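Local coordinates for protein esterase YbfF (Escherichia coli, PDB 3BF7) that probably hydrolyses ester and thioester bonds, as an alpha/beta hydrolase with a helical cap and a substrate-binding crevice generated by the arrangement of its domains, at residues A[36-41]-A[243-248]; A[96-99]-A[105-108]; A[49-54]-A[68-73]. The protein carries 1 engineered substitution. All coordinates share one frame; numbering follows the deposited sequence.

Interaction 1: residues A[36-41]-A[243-248]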
loop_
_atom_site.group_PDB
_atom_site.type_symbol
_atom_site.label_atom_id
_atom_site.label_comp_id
_atom_site.label_asym_id
_atom_site.label_seq_id
_atom_site.Cartn_x
_atom_site.Cartn_y
_atom_site.Cartn_z
ATOM N N ALA A 36 11.602 0.559 -4.198
ATOM C CA ALA A 36 12.056 -0.457 -5.141
ATOM C C ALA A 36 13.400 -0.117 -5.775
ATOM O O ALA A 36 14.241 -0.996 -5.971
ATOM C CB ALA A 36 11.010 -0.651 -6.233
ATOM N N ARG A 37 13.602 1.156 -6.100
ATOM C CA ARG A 37 14.846 1.574 -6.730
ATOM C C ARG A 37 16.063 1.315 -5.850
ATOM O O ARG A 37 17.174 1.139 -6.353
ATOM C CB ARG A 37 14.766 3.050 -7.134
ATOM C CG ARG A 37 13.811 3.294 -8.302
ATOM C CD ARG A 37 13.941 4.700 -8.867
ATOM N NE ARG A 37 13.348 5.724 -8.010
ATOM C CZ ARG A 37 12.046 5.982 -7.934
ATOM N NH1 ARG A 37 11.179 5.288 -8.663
ATOM N NH2 ARG A 37 11.609 6.948 -7.138
ATOM N N ASP A 38 15.862 1.282 -4.538
ATOM C CA ASP A 38 16.962 1.018 -3.623
ATOM C C ASP A 38 17.078 -0.474 -3.332
ATOM O O ASP A 38 18.170 -1.045 -3.358
ATOM C CB ASP A 38 16.763 1.789 -2.313
ATOM C CG ASP A 38 17.857 1.516 -1.307
ATOM O OD1 ASP A 38 17.771 0.494 -0.596
ATOM O OD2 ASP A 38 18.811 2.321 -1.238
ATOM N N LEU A 39 15.944 -1.111 -3.075
ATOM C CA LEU A 39 15.933 -2.528 -2.748
ATOM C C LEU A 39 16.320 -3.461 -3.896
ATOM O O LEU A 39 16.728 -4.595 -3.656
ATOM C CB LEU A 39 14.560 -2.903 -2.183
ATOM C CG LEU A 39 14.235 -2.186 -0.864
ATOM C CD1 LEU A 39 12.760 -2.338 -0.532
ATOM C CD2 LEU A 39 15.107 -2.746 0.257
ATOM N N VAL A 40 16.213 -2.987 -5.135
ATOM C CA VAL A 40 16.564 -3.812 -6.290
ATOM C C VAL A 40 18.078 -4.026 -6.394
ATOM O O VAL A 40 18.546 -4.847 -7.183
ATOM C CB VAL A 40 16.040 -3.188 -7.613
ATOM C CG1 VAL A 40 16.837 -1.944 -7.962
ATOM C CG2 VAL A 40 16.105 -4.211 -8.738
ATOM N N ASN A 41 18.845 -3.286 -5.600
ATOM C CA ASN A 41 20.295 -3.437 -5.614
ATOM C C ASN A 41 20.676 -4.838 -5.154
ATOM O O ASN A 41 21.668 -5.408 -5.619
ATOM C CB ASN A 41 20.955 -2.401 -4.698
ATOM C CG ASN A 41 21.007 -1.018 -5.319
ATOM O OD1 ASN A 41 21.650 -0.812 -6.350
ATOM N ND2 ASN A 41 20.332 -0.061 -4.693
ATOM N N ALA A 243 14.754 7.719 5.440
ATOM C CA ALA A 243 14.470 7.251 6.790
ATOM C C ALA A 243 13.697 5.936 6.743
ATOM O O ALA A 243 13.929 5.038 7.547
ATOM C CB ALA A 243 13.677 8.302 7.553
ATOM N N VAL A 244 12.771 5.825 5.796
ATOM C CA VAL A 244 11.988 4.606 5.665
ATOM C C VAL A 244 12.903 3.451 5.263
ATOM O O VAL A 244 12.813 2.358 5.824
ATOM C CB VAL A 244 10.858 4.780 4.621
ATOM C CG1 VAL A 244 10.178 3.444 4.345
ATOM C CG2 VAL A 244 9.835 5.778 5.141
ATOM N N LEU A 245 13.793 3.697 4.305
ATOM C CA LEU A 245 14.716 2.659 3.860
ATOM C C LEU A 245 15.696 2.241 4.954
ATOM O O LEU A 245 16.044 1.068 5.051
ATOM C CB LEU A 245 15.467 3.113 2.605
ATOM C CG LEU A 245 14.628 3.050 1.324
ATOM C CD1 LEU A 245 15.313 3.840 0.226
ATOM C CD2 LEU A 245 14.418 1.597 0.907
ATOM N N ARG A 246 16.138 3.184 5.780
ATOM C CA ARG A 246 17.050 2.826 6.864
ATOM C C ARG A 246 16.339 1.862 7.816
ATOM O O ARG A 246 16.925 0.882 8.278
ATOM C CB ARG A 246 17.510 4.071 7.634
ATOM C CG ARG A 246 18.465 4.975 6.860
ATOM C CD ARG A 246 19.261 5.880 7.798
ATOM N NE ARG A 246 18.407 6.792 8.554
ATOM C CZ ARG A 246 17.937 7.946 8.091
ATOM N NH1 ARG A 246 18.235 8.352 6.865
ATOM N NH2 ARG A 246 17.153 8.694 8.857
ATOM N N ALA A 247 15.067 2.140 8.099
ATOM C CA ALA A 247 14.289 1.288 8.992
ATOM C C ALA A 247 14.067 -0.082 8.359
ATOM O O ALA A 247 14.206 -1.113 9.015
ATOM C CB ALA A 247 12.950 1.948 9.309
ATOM N N ILE A 248 13.722 -0.091 7.077
ATOM C CA ILE A 248 13.491 -1.345 6.373
ATOM C C ILE A 248 14.739 -2.219 6.367
ATOM O O ILE A 248 14.679 -3.394 6.723
ATOM C CB ILE A 248 13.032 -1.087 4.912
ATOM C CG1 ILE A 248 11.610 -0.514 4.911
ATOM C CG2 ILE A 248 13.094 -2.378 4.097
ATOM C CD1 ILE A 248 11.124 -0.076 3.545
#
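Asp38 and Leu245 run past one another in opposite directions, and the aliphatic base of the aspartate makes the closest approach. CG of Asp38 stands anti to the backbone N (chi1 178°), which carries the side chain across to the leucine, where CB lies 3.6 Å from Leu245 CD1 and CG follows at 3.8 Å from the same methyl. The second branch of Leu245, CD2, sits nearer the polar end, 3.8 Å from Asp38 OD1. That oxygen has a stronger partner in Arg249, a turn further along helix 241-253, so the carboxylate forms its salt bridge beside the methyls of Leu245. The two helices belong to the alpha/beta hydrolase fold: helix 33-39 rests on strand 45-48 through Leu39 and Ile45, while helix 241-253 rests on strand 198-201 through Val244 and Ile248, and Leu35, on the first of these helices, touches Val244, Leu245 and Ile248. Leu39 joins the seam obliquely. Its CG lies 4.2 Å from Leu245 CD2, and its own CD2 reaches to 4.4 Å from Ile248 CG2, deeper in the protein. Asn41 folds back on the chain before it: its ND2 donates to Asp38 O at 2.7 Å, bent at 139°, and this carbonyl also accepts from Asn41 N.

Interaction 2: residues A[96-99]-A[105-108]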
loop_
_atom_site.group_PDB
_atom_site.type_symbol
_atom_site.label_atom_id
_atom_site.label_comp_id
_atom_site.label_asym_id
_atom_site.label_seq_id
_atom_site.Cartn_x
_atom_site.Cartn_y
_atom_site.Cartn_z
ATOM N N MET A 96 -0.871 -7.718 5.686
ATOM C CA MET A 96 -1.130 -8.264 7.010
ATOM C C MET A 96 -2.165 -9.385 6.908
ATOM O O MET A 96 -2.050 -10.404 7.588
ATOM C CB MET A 96 -1.616 -7.176 7.972
ATOM C CG MET A 96 -0.519 -6.193 8.364
ATOM S SD MET A 96 -1.009 -4.995 9.624
ATOM C CE MET A 96 -2.126 -3.946 8.686
ATOM N N ALA A 97 -3.171 -9.207 6.057
ATOM C CA ALA A 97 -4.195 -10.232 5.881
ATOM C C ALA A 97 -3.584 -11.502 5.289
ATOM O O ALA A 97 -4.064 -12.608 5.552
ATOM C CB ALA A 97 -5.309 -9.713 4.980
ATOM N N LEU A 98 -2.528 -11.346 4.495
ATOM C CA LEU A 98 -1.871 -12.497 3.892
ATOM C C LEU A 98 -1.279 -13.416 4.958
ATOM O O LEU A 98 -1.198 -14.626 4.753
ATOM C CB LEU A 98 -0.771 -12.042 2.927
ATOM C CG LEU A 98 0.006 -13.161 2.217
ATOM C CD1 LEU A 98 -0.936 -14.011 1.374
ATOM C CD2 LEU A 98 1.091 -12.546 1.346
ATOM N N THR A 99 -0.871 -12.860 6.098
ATOM C CA THR A 99 -0.305 -13.703 7.150
ATOM C C THR A 99 -1.329 -14.705 7.672
ATOM O O THR A 99 -0.963 -15.782 8.141
ATOM C CB THR A 99 0.226 -12.885 8.364
ATOM O OG1 THR A 99 -0.865 -12.268 9.058
ATOM C CG2 THR A 99 1.217 -11.827 7.909
ATOM N N ARG A 105 3.902 -18.290 2.713
ATOM C CA ARG A 105 4.329 -17.583 1.511
ATOM C C ARG A 105 5.002 -16.252 1.845
ATOM O O ARG A 105 5.452 -15.536 0.948
ATOM C CB ARG A 105 3.133 -17.334 0.583
ATOM C CG ARG A 105 2.343 -18.592 0.211
ATOM C CD ARG A 105 3.221 -19.663 -0.436
ATOM N NE ARG A 105 3.673 -19.304 -1.779
ATOM C CZ ARG A 105 2.923 -19.382 -2.874
ATOM N NH1 ARG A 105 1.669 -19.806 -2.800
ATOM N NH2 ARG A 105 3.431 -19.041 -4.051
ATOM N N ILE A 106 5.081 -15.930 3.134
ATOM C CA ILE A 106 5.691 -14.679 3.584
ATOM C C ILE A 106 6.967 -14.895 4.393
ATOM O O ILE A 106 7.032 -15.777 5.254
ATOM C CB ILE A 106 4.726 -13.874 4.481
ATOM C CG1 ILE A 106 3.385 -13.684 3.777
ATOM C CG2 ILE A 106 5.336 -12.519 4.822
ATOM C CD1 ILE A 106 2.325 -13.057 4.659
ATOM N N ASP A 107 7.980 -14.084 4.110
ATOM C CA ASP A 107 9.242 -14.143 4.832
ATOM C C ASP A 107 9.139 -13.022 5.864
ATOM O O ASP A 107 8.690 -13.244 6.988
ATOM C CB ASP A 107 10.418 -13.887 3.886
ATOM C CG ASP A 107 11.762 -14.102 4.556
ATOM O OD1 ASP A 107 11.786 -14.322 5.785
ATOM O OD2 ASP A 107 12.791 -14.048 3.853
ATOM N N LYS A 108 9.543 -11.817 5.475
ATOM C CA LYS A 108 9.449 -10.670 6.369
ATOM C C LYS A 108 8.273 -9.785 5.955
ATOM O O LYS A 108 7.745 -9.918 4.844
ATOM C CB LYS A 108 10.763 -9.891 6.376
ATOM C CG LYS A 108 11.899 -10.702 6.986
ATOM C CD LYS A 108 13.095 -9.843 7.342
ATOM C CE LYS A 108 14.137 -10.661 8.088
ATOM N NZ LYS A 108 15.250 -9.813 8.587
#
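Two torsions bring Leu98 and Ile106 together: the leucine holds CG opposite its backbone N (chi1 180°), while the isoleucine sends CG1 away from its carbonyl carbon and then extends (chi2 173°), so that CD1 projects like a probe at the helix. The two side chains lie alongside each other, pointing opposite ways. Leu98 CG meets Ile106 CD1 at 3.4 Å, tighter than usual for two carbons, and Leu98 CD2 flanks Ile106 CG1 at 3.5 Å. The same CD1 reaches the helix backbone, 3.5 Å from Thr99 N, and is closed in by Thr99 CG2 at 3.6 Å. The rotation of that threonine is fixed by its hydroxyl, which donates to Met96 O at 2.7 Å, in the carbonyl plane, and thereby sets the methyl facing the isoleucine. Leu98 and Ile106 both also touch Phe85 of strand 83-88. Replaced by alanine, Leu98 would probably lose the branch that covers Ile106 CG1 and CD1, opening a gap between helix and strand. This is the apolar filling of a beta-alpha-beta unit, strand 83-88, helix 90-101 and strand 106-112, which in alpha/beta hydrolases starts its helix at the nucleophile elbow, as the GxSxG pattern here suggests.

Interaction 3: residues A[49-54]-A[68-73]. Engineered in segment 49-54: Val50 (natural residue Met).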
loop_
_atom_site.group_PDB
_atom_site.type_symbol
_atom_site.label_atom_id
_atom_site.label_comp_id
_atom_site.label_asym_id
_atom_site.label_seq_id
_atom_site.Cartn_x
_atom_site.Cartn_y
_atom_site.Cartn_z
ATOM N N ASP A 49 -0.064 -3.786 -8.876
ATOM C CA ASP A 49 -1.193 -2.869 -8.901
ATOM C C ASP A 49 -2.249 -3.683 -8.149
ATOM O O ASP A 49 -2.539 -4.826 -8.513
ATOM C CB ASP A 49 -1.719 -2.613 -10.319
ATOM C CG ASP A 49 -1.060 -1.425 -11.000
ATOM O OD1 ASP A 49 -0.643 -0.470 -10.306
ATOM O OD2 ASP A 49 -0.991 -1.443 -12.250
ATOM N N VAL A 50 -2.793 -3.121 -7.080
ATOM C CA VAL A 50 -3.838 -3.807 -6.332
ATOM C C VAL A 50 -5.073 -3.882 -7.238
ATOM O O VAL A 50 -5.223 -3.069 -8.153
ATOM C CB VAL A 50 -4.168 -3.022 -5.039
ATOM C CG1 VAL A 50 -5.381 -3.622 -4.335
ATOM C CG2 VAL A 50 -2.954 -3.036 -4.116
ATOM N N ARG A 51 -5.945 -4.859 -7.010
ATOM C CA ARG A 51 -7.150 -4.959 -7.823
ATOM C C ARG A 51 -7.864 -3.610 -7.789
ATOM O O ARG A 51 -7.816 -2.889 -6.787
ATOM C CB ARG A 51 -8.085 -6.064 -7.306
ATOM C CG ARG A 51 -8.575 -5.884 -5.876
ATOM C CD ARG A 51 -9.758 -6.804 -5.575
ATOM N NE ARG A 51 -9.425 -8.207 -5.796
ATOM C CZ ARG A 51 -10.318 -9.182 -5.934
ATOM N NH1 ARG A 51 -11.618 -8.919 -5.873
ATOM N NH2 ARG A 51 -9.909 -10.426 -6.146
ATOM N N ASN A 52 -8.499 -3.264 -8.904
ATOM C CA ASN A 52 -9.232 -2.014 -9.039
ATOM C C ASN A 52 -8.360 -0.765 -9.048
ATOM O O ASN A 52 -8.867 0.352 -8.911
ATOM C CB ASN A 52 -10.303 -1.912 -7.948
ATOM C CG ASN A 52 -11.393 -2.953 -8.113
ATOM O OD1 ASN A 52 -11.733 -3.672 -7.170
ATOM N ND2 ASN A 52 -11.944 -3.042 -9.318
ATOM N N HIS A 53 -7.053 -0.959 -9.214
ATOM C CA HIS A 53 -6.095 0.144 -9.292
ATOM C C HIS A 53 -5.168 -0.072 -10.487
ATOM O O HIS A 53 -5.015 -1.197 -10.972
ATOM C CB HIS A 53 -5.239 0.236 -8.020
ATOM C CG HIS A 53 -6.020 0.562 -6.786
ATOM N ND1 HIS A 53 -5.984 1.796 -6.169
ATOM C CD2 HIS A 53 -6.886 -0.189 -6.070
ATOM C CE1 HIS A 53 -6.795 1.788 -5.123
ATOM N NE2 HIS A 53 -7.352 0.594 -5.042
ATOM N N GLY A 54 -4.551 1.015 -10.944
ATOM C CA GLY A 54 -3.620 0.937 -12.057
ATOM C C GLY A 54 -4.170 0.167 -13.234
ATOM O O GLY A 54 -5.278 0.444 -13.695
ATOM N N ALA A 68 -5.516 -10.433 -0.309
ATOM C CA ALA A 68 -4.450 -11.331 0.127
ATOM C C ALA A 68 -4.340 -12.486 -0.869
ATOM O O ALA A 68 -3.243 -12.880 -1.260
ATOM C CB ALA A 68 -4.747 -11.862 1.526
ATOM N N GLN A 69 -5.484 -13.026 -1.279
ATOM C CA GLN A 69 -5.495 -14.122 -2.243
ATOM C C GLN A 69 -4.867 -13.669 -3.559
ATOM O O GLN A 69 -4.173 -14.444 -4.219
ATOM C CB GLN A 69 -6.924 -14.598 -2.505
ATOM C CG GLN A 69 -7.011 -15.717 -3.533
ATOM C CD GLN A 69 -6.398 -17.009 -3.038
ATOM O OE1 GLN A 69 -6.803 -17.544 -2.005
ATOM N NE2 GLN A 69 -5.416 -17.521 -3.773
ATOM N N ASP A 70 -5.121 -12.423 -3.947
ATOM C CA ASP A 70 -4.543 -11.895 -5.180
ATOM C C ASP A 70 -3.019 -11.981 -5.094
ATOM O O ASP A 70 -2.351 -12.274 -6.083
ATOM C CB ASP A 70 -4.936 -10.430 -5.395
ATOM C CG ASP A 70 -6.406 -10.242 -5.712
ATOM O OD1 ASP A 70 -6.853 -9.077 -5.667
ATOM O OD2 ASP A 70 -7.112 -11.232 -6.014
ATOM N N LEU A 71 -2.473 -11.704 -3.912
ATOM C CA LEU A 71 -1.030 -11.764 -3.727
ATOM C C LEU A 71 -0.550 -13.205 -3.893
ATOM O O LEU A 71 0.484 -13.451 -4.510
ATOM C CB LEU A 71 -0.641 -11.200 -2.352
ATOM C CG LEU A 71 -0.940 -9.702 -2.153
ATOM C CD1 LEU A 71 -0.567 -9.275 -0.742
ATOM C CD2 LEU A 71 -0.167 -8.875 -3.173
ATOM N N VAL A 72 -1.303 -14.161 -3.354
ATOM C CA VAL A 72 -0.934 -15.568 -3.496
ATOM C C VAL A 72 -0.987 -15.972 -4.972
ATOM O O VAL A 72 -0.069 -16.617 -5.480
ATOM C CB VAL A 72 -1.886 -16.492 -2.701
ATOM C CG1 VAL A 72 -1.550 -17.952 -2.980
ATOM C CG2 VAL A 72 -1.765 -16.208 -1.214
ATOM N N ASP A 73 -2.056 -15.585 -5.661
ATOM C CA ASP A 73 -2.205 -15.920 -7.073
ATOM C C ASP A 73 -1.082 -15.317 -7.903
ATOM O O ASP A 73 -0.629 -15.912 -8.884
ATOM C CB ASP A 73 -3.544 -15.424 -7.619
ATOM C CG ASP A 73 -4.730 -16.143 -7.013
ATOM O OD1 ASP A 73 -4.568 -17.297 -6.567
ATOM O OD2 ASP A 73 -5.829 -15.556 -7.003
HETATM O O HOH W 1 -5.406 -6.888 -4.989
#
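Arg51 curls round one oxygen of Asp70 before gripping both. From the start, its CB lies 3.6 Å from Asp70 OD1; CG, placed by chi1 of 60° between the backbone N and the carbonyl carbon, keeps the same distance, and CD stays within 3.7 Å. A bend at chi3 then turns the guanidinium side-on. NE donates to Asp70 OD1 at 2.7 Å and NH2 to Asp70 OD2 at 2.9 Å, both nearly straight at 169°. Each oxygen uses its syn lone pair, and the two planes are only 14° apart, a bidentate salt bridge. At the remaining nitrogen, NH1 goes to Val61 O. The arginine occupies the second position of a type II beta turn, from the engineered Val50 to His53, in the connection that leaves strand 45-48 of the alpha/beta hydrolase sheet and leads to helix 64-78; the bridge thus fastens this loop to the helix it feeds. A water bridges the same two residues, accepting from Arg51 N at 2.9 Å and donating to Asp70 OD1 at 2.7 Å. Asp70 OD2 has another, strong partner in the N of Met1, which Asp73 also binds, so this buried carboxylate is probably balanced by the chain's amino terminus as well as by Arg51.

Overall arrangement
Followed from the N terminus, the chain first opens interaction 1 at 36-41 and closes it only at 243-248, joining helix 33-39 to helix 241-253, the last helix; the other two contacts are nested inside that long loop. Interaction 3 opens next, at 49-54, and closes at 68-73, tying the loop after strand 45-48 to helix 64-78. Interaction 2 then opens at 96-99 and closes six residues on at 105-108, joining helix 90-101 to strand 106-112, so these two stand in series. They also meet in space, helix 90-101 against helix 64-78, with Leu98 CD1 3.5 Å from Val72 CG2. Interaction 1 touches neither, its nearest atoms about 7 Å from interaction 2.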